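Local structure of putative TetR-family transcriptional regulator (Bordetella parapertussis 12822, 3CCY) at residues V111-L116 / W169-Y174; T18-A23 / E59-D64. The protein probably binds operator DNA as a dimeric TetR-family transcriptional regulator, most likely a repressor. All blocks are in the same frame, centred on the assembly; numbering follows the deposited sequence. Where two conformers were deposited one is given.

Contact 1: residues V111-L116 / W169-Y174; sequences VMLTCL and WTYTWY
Y171 lays its phenol ring against L113 and T114 of helix 87-115. The two residues touch different parts of the ring. L113 CD1 sits 4.1 Å from Y171 CD2, an apolar contact between a methyl and a ring carbon next to CG. The leucine and the tyrosine run alongside each other, pointing opposite ways. T114 approaches the far end of the ring, and its OG1 lies 3.7 Å from Y171 OH. That pair is not a hydrogen bond. Both neighbours come at the ring obliquely.

Y171 CG stands between its backbone N and carbonyl carbon (chi1 82°), and this turns the ring out toward the helix. T172 CG2 lies over the centre of one ring face, 3.6 Å above its plane. Y102 and V110 of helix 87-115 also touch the Y171 side chain. Behind the ring, the backbone of 169-172 is held in a tight turn. T172 OG1 gives a 2.8 Å hydrogen bond to W169 O, nearly in line with the carbonyl (162°). T172 N bonds to the same oxygen at 3.0 Å, so two donors from one residue grip it. R106 NH2 bonds to Y171 O and also ties the turn to helix 87-115.

The contact joins the loop after helix 153-168 to helix 87-115 in the C-terminal domain, which in TetR-family regulators usually carries the ligand pocket and dimer interface. Only 115 Å² is buried here. With no hydrogen bond between the segments, their direct contact rests on van der Waals packing.

Contact 2: residues T18-A23 / E59-D64; sequences TIIERA and EAVLRD
I20 has CG1 beside its backbone N and anti to the carbonyl carbon (chi1 -67°), and its second torsion (chi2 -75°) carries CD1 across to helix 58-81. V61 has CG1 anti to its own N, which brings that methyl to helix 15-29. I20 CD1 and V61 CG1 meet at 4.1 Å. V61 CG1 also packs on A23 CB at 3.7 Å, so this one methyl touches two residues about a helical turn apart on helix 15-29.

I20 CD1 lies still closer to the V61 backbone, 3.6 Å from V61 O. D64 comes in about one turn after V61. Its OD2 is 3.5 Å from I20 CD1, and the two side chains meet nearly perpendicular. The carboxylate thus rests against an aliphatic chain. Its other oxygen, OD1, faces R16 in a long, weak ion pair.

The segment axes cross at -89°, with 10.2 Å between them. The nearest CA atoms are those of I20 and V61, 6.5 Å apart. M65 of helix 58-81 also touches both I20 and A23, and F55 touches I20. R108 of helix 87-115 reaches I20 as well.

This packing sets the first helix of the TetR-type N-terminal domain against the long helix that follows the predicted helix-turn-helix. Three of the four touching residues are buried. With no hydrogen bond crossing between the segments, the mutual placing of the helices here rests on the fit of I20, A23 and V61, while D64 presents a carboxylate oxygen to a methyl.

Overall arrangement
The centres of contact 1 and contact 2 lie about 17 Å apart, and the two follow one another along the chain. Helices 58-81 and 87-115 are consecutive and bring them together. L62 on helix 58-81 points away from helix 15-29 and packs on helix 87-115. Its CD1 is 3.5 Å from V111 CG1, and its CD2 is 3.7 Å from C115 O. Contact 2 belongs to the presumed DNA-binding part, and contact 1 to the C-terminal part. The L62 packing therefore joins the two parts directly. The second subunit packs on W169 and W173 of segment 169-174 and touches neither segment of contact 2.

Contact 1: residues V111-L116 / W169-Y174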
# COMPACT_ATOMS: atom_id res chain seq x y z
N VAL A 111 -11.18 2.46 -0.43
CA VAL A 111 -11.48 3.74 0.26
C VAL A 111 -10.98 3.74 1.74
O VAL A 111 -10.46 4.76 2.21
CB VAL A 111 -12.98 4.19 0.09
CG1 VAL A 111 -13.30 5.41 0.92
CG2 VAL A 111 -13.30 4.52 -1.37
N MSE A 112 -11.15 2.61 2.44
CA MSE A 112 -10.60 2.48 3.79
C MSE A 112 -9.08 2.67 3.74
O MSE A 112 -8.55 3.59 4.37
CB MSE A 112 -10.96 1.12 4.41
CG MSE A 112 -10.68 0.99 5.93
SE MSE A 112 -11.65 2.26 7.09
CE MSE A 112 -10.34 3.71 7.15
N LEU A 113 -8.40 1.84 2.94
CA LEU A 113 -6.94 1.85 2.77
C LEU A 113 -6.36 3.14 2.20
O LEU A 113 -5.15 3.29 2.17
CB LEU A 113 -6.49 0.66 1.90
CG LEU A 113 -6.88 -0.73 2.42
CD1 LEU A 113 -6.44 -1.86 1.51
CD2 LEU A 113 -6.37 -0.97 3.87
N THR A 114 -7.21 4.08 1.78
CA THR A 114 -6.74 5.19 0.93
C THR A 114 -7.24 6.59 1.31
O THR A 114 -6.57 7.59 1.01
CB THR A 114 -7.07 4.89 -0.58
OG1 THR A 114 -6.00 4.14 -1.16
CG2 THR A 114 -7.32 6.17 -1.40
N CYS A 115 -8.41 6.68 1.94
CA CYS A 115 -9.14 7.96 2.05
C CYS A 115 -9.34 8.52 3.46
O CYS A 115 -9.95 9.57 3.63
CB CYS A 115 -10.49 7.85 1.36
SG CYS A 115 -10.46 8.05 -0.43
N LEU A 116 -8.85 7.80 4.46
CA LEU A 116 -9.02 8.19 5.86
C LEU A 116 -8.63 9.65 6.17
O LEU A 116 -9.26 10.29 7.03
CB LEU A 116 -8.28 7.21 6.77
CG LEU A 116 -8.56 7.28 8.27
CD1 LEU A 116 -10.05 7.21 8.57
CD2 LEU A 116 -7.83 6.18 8.99
N TRP A 169 -1.61 -4.31 0.12
CA TRP A 169 -1.10 -3.86 -1.19
C TRP A 169 -1.82 -4.50 -2.38
O TRP A 169 -1.66 -4.03 -3.51
CB TRP A 169 0.42 -4.14 -1.32
CG TRP A 169 1.13 -3.42 -2.43
CD1 TRP A 169 1.78 -3.99 -3.51
CD2 TRP A 169 1.22 -2.03 -2.59
NE1 TRP A 169 2.29 -3.00 -4.30
CE2 TRP A 169 1.96 -1.79 -3.76
CE3 TRP A 169 0.75 -0.94 -1.84
CZ2 TRP A 169 2.26 -0.50 -4.21
CZ3 TRP A 169 1.07 0.34 -2.28
CH2 TRP A 169 1.79 0.54 -3.45
N THR A 170 -2.61 -5.53 -2.12
CA THR A 170 -3.30 -6.29 -3.18
C THR A 170 -4.18 -5.44 -4.09
O THR A 170 -4.31 -5.70 -5.27
CB THR A 170 -4.11 -7.49 -2.62
OG1 THR A 170 -4.98 -7.07 -1.57
CG2 THR A 170 -3.11 -8.59 -2.08
N TYR A 171 -4.77 -4.40 -3.53
CA TYR A 171 -5.64 -3.54 -4.34
C TYR A 171 -4.89 -2.96 -5.54
O TYR A 171 -5.51 -2.64 -6.56
CB TYR A 171 -6.30 -2.45 -3.48
CG TYR A 171 -5.45 -1.23 -3.19
CD1 TYR A 171 -5.53 -0.09 -4.01
CD2 TYR A 171 -4.61 -1.19 -2.10
CE1 TYR A 171 -4.75 1.02 -3.75
CE2 TYR A 171 -3.81 -0.06 -1.84
CZ TYR A 171 -3.91 1.02 -2.65
OH TYR A 171 -3.12 2.10 -2.37
N THR A 172 -3.57 -2.85 -5.44
CA THR A 172 -2.81 -2.23 -6.55
C THR A 172 -2.57 -3.18 -7.72
O THR A 172 -2.18 -2.73 -8.80
CB THR A 172 -1.43 -1.67 -6.10
OG1 THR A 172 -0.55 -2.76 -5.70
CG2 THR A 172 -1.59 -0.69 -4.94
N TRP A 173 -2.72 -4.48 -7.51
CA TRP A 173 -2.26 -5.45 -8.54
C TRP A 173 -3.19 -6.65 -8.73
O TRP A 173 -3.25 -7.24 -9.83
CB TRP A 173 -0.85 -5.97 -8.18
CG TRP A 173 -0.73 -6.80 -6.88
CD1 TRP A 173 -0.40 -6.35 -5.61
CD2 TRP A 173 -0.89 -8.22 -6.76
NE1 TRP A 173 -0.38 -7.41 -4.72
CE2 TRP A 173 -0.65 -8.56 -5.40
CE3 TRP A 173 -1.21 -9.25 -7.68
CZ2 TRP A 173 -0.74 -9.87 -4.94
CZ3 TRP A 173 -1.30 -10.55 -7.21
CH2 TRP A 173 -1.05 -10.85 -5.85
N TYR A 174 -3.89 -7.03 -7.67
CA TYR A 174 -4.63 -8.31 -7.66
C TYR A 174 -6.05 -8.18 -8.17
O TYR A 174 -6.80 -7.28 -7.76
CB TYR A 174 -4.63 -8.91 -6.25
CG TYR A 174 -5.51 -10.13 -6.13
CD1 TYR A 174 -5.16 -11.32 -6.76
CD2 TYR A 174 -6.71 -10.08 -5.39
CE1 TYR A 174 -5.97 -12.47 -6.67
CE2 TYR A 174 -7.54 -11.19 -5.30
CZ TYR A 174 -7.15 -12.39 -5.94
OH TYR A 174 -7.96 -13.49 -5.86

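Contact 2: residues T18-A23 / E59-D64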
# COMPACT_ATOMS: atom_id res chain seq x y z
N THR A 18 -27.37 3.38 -2.42
CA THR A 18 -27.00 3.67 -3.80
C THR A 18 -25.99 4.83 -3.82
O THR A 18 -24.98 4.76 -4.52
CB THR A 18 -28.22 4.02 -4.67
OG1 THR A 18 -29.28 3.10 -4.38
CG2 THR A 18 -27.88 3.95 -6.16
N ILE A 19 -26.28 5.87 -3.04
CA ILE A 19 -25.37 7.01 -2.87
C ILE A 19 -24.02 6.50 -2.37
O ILE A 19 -22.99 6.75 -3.00
CB ILE A 19 -25.95 8.07 -1.90
CG1 ILE A 19 -27.31 8.58 -2.41
CG2 ILE A 19 -24.98 9.23 -1.71
CD1 ILE A 19 -28.26 8.99 -1.32
N ILE A 20 -24.04 5.76 -1.26
CA ILE A 20 -22.86 5.15 -0.68
C ILE A 20 -22.12 4.27 -1.70
O ILE A 20 -20.90 4.38 -1.83
CB ILE A 20 -23.21 4.32 0.60
CG1 ILE A 20 -23.67 5.24 1.73
CG2 ILE A 20 -22.02 3.48 1.05
CD1 ILE A 20 -22.55 6.02 2.40
N GLU A 21 -22.87 3.42 -2.41
CA GLU A 21 -22.33 2.51 -3.42
C GLU A 21 -21.65 3.27 -4.55
O GLU A 21 -20.53 2.95 -4.96
CB GLU A 21 -23.46 1.63 -3.99
CG GLU A 21 -23.01 0.36 -4.75
CD GLU A 21 -24.19 -0.54 -5.18
OE1 GLU A 21 -23.96 -1.76 -5.38
OE2 GLU A 21 -25.34 -0.04 -5.31
N ARG A 22 -22.34 4.30 -5.05
CA ARG A 22 -21.87 5.07 -6.20
C ARG A 22 -20.69 5.99 -5.84
O ARG A 22 -19.75 6.14 -6.62
CB ARG A 22 -23.03 5.83 -6.86
CG ARG A 22 -23.14 5.60 -8.36
CD ARG A 22 -24.09 4.45 -8.72
NE ARG A 22 -25.38 4.94 -9.21
CZ ARG A 22 -26.40 4.18 -9.61
NH1 ARG A 22 -26.30 2.85 -9.59
NH2 ARG A 22 -27.52 4.74 -10.04
N ALA A 23 -20.76 6.59 -4.64
CA ALA A 23 -19.66 7.40 -4.09
C ALA A 23 -18.39 6.59 -3.86
O ALA A 23 -17.29 7.04 -4.19
CB ALA A 23 -20.09 8.04 -2.79
N GLU A 59 -18.20 14.69 3.49
CA GLU A 59 -17.49 14.01 4.59
C GLU A 59 -18.38 13.00 5.29
O GLU A 59 -17.90 11.96 5.73
CB GLU A 59 -16.95 15.02 5.61
CG GLU A 59 -15.98 16.03 5.04
CD GLU A 59 -15.44 16.99 6.09
OE1 GLU A 59 -16.25 17.69 6.75
OE2 GLU A 59 -14.20 17.06 6.24
N ALA A 60 -19.67 13.32 5.41
CA ALA A 60 -20.66 12.43 6.01
C ALA A 60 -20.82 11.14 5.20
O ALA A 60 -20.89 10.04 5.77
CB ALA A 60 -22.01 13.14 6.16
N VAL A 61 -20.87 11.28 3.87
CA VAL A 61 -20.89 10.12 2.97
C VAL A 61 -19.65 9.26 3.20
O VAL A 61 -19.77 8.06 3.38
CB VAL A 61 -20.98 10.55 1.48
CG1 VAL A 61 -21.00 9.32 0.57
CG2 VAL A 61 -22.24 11.39 1.25
N LEU A 62 -18.48 9.89 3.24
CA LEU A 62 -17.23 9.18 3.50
C LEU A 62 -17.19 8.54 4.89
O LEU A 62 -16.82 7.37 5.02
CB LEU A 62 -16.00 10.08 3.27
CG LEU A 62 -14.61 9.49 3.53
CD1 LEU A 62 -14.29 8.31 2.61
CD2 LEU A 62 -13.51 10.52 3.40
N ARG A 63 -17.55 9.30 5.91
CA ARG A 63 -17.46 8.83 7.29
C ARG A 63 -18.34 7.60 7.47
O ARG A 63 -17.89 6.60 8.05
CB ARG A 63 -17.82 9.94 8.29
CG ARG A 63 -17.71 9.52 9.77
CD ARG A 63 -18.25 10.59 10.72
NE ARG A 63 -19.66 10.91 10.51
CZ ARG A 63 -20.13 12.10 10.10
NH1 ARG A 63 -21.44 12.27 9.95
NH2 ARG A 63 -19.32 13.12 9.85
N ASP A 64 -19.56 7.66 6.94
CA ASP A 64 -20.49 6.53 7.01
C ASP A 64 -19.99 5.26 6.32
O ASP A 64 -19.99 4.18 6.93
CB ASP A 64 -21.88 6.96 6.50
CG ASP A 64 -22.90 5.83 6.52
OD1 ASP A 64 -23.81 5.87 7.37
OD2 ASP A 64 -22.81 4.91 5.67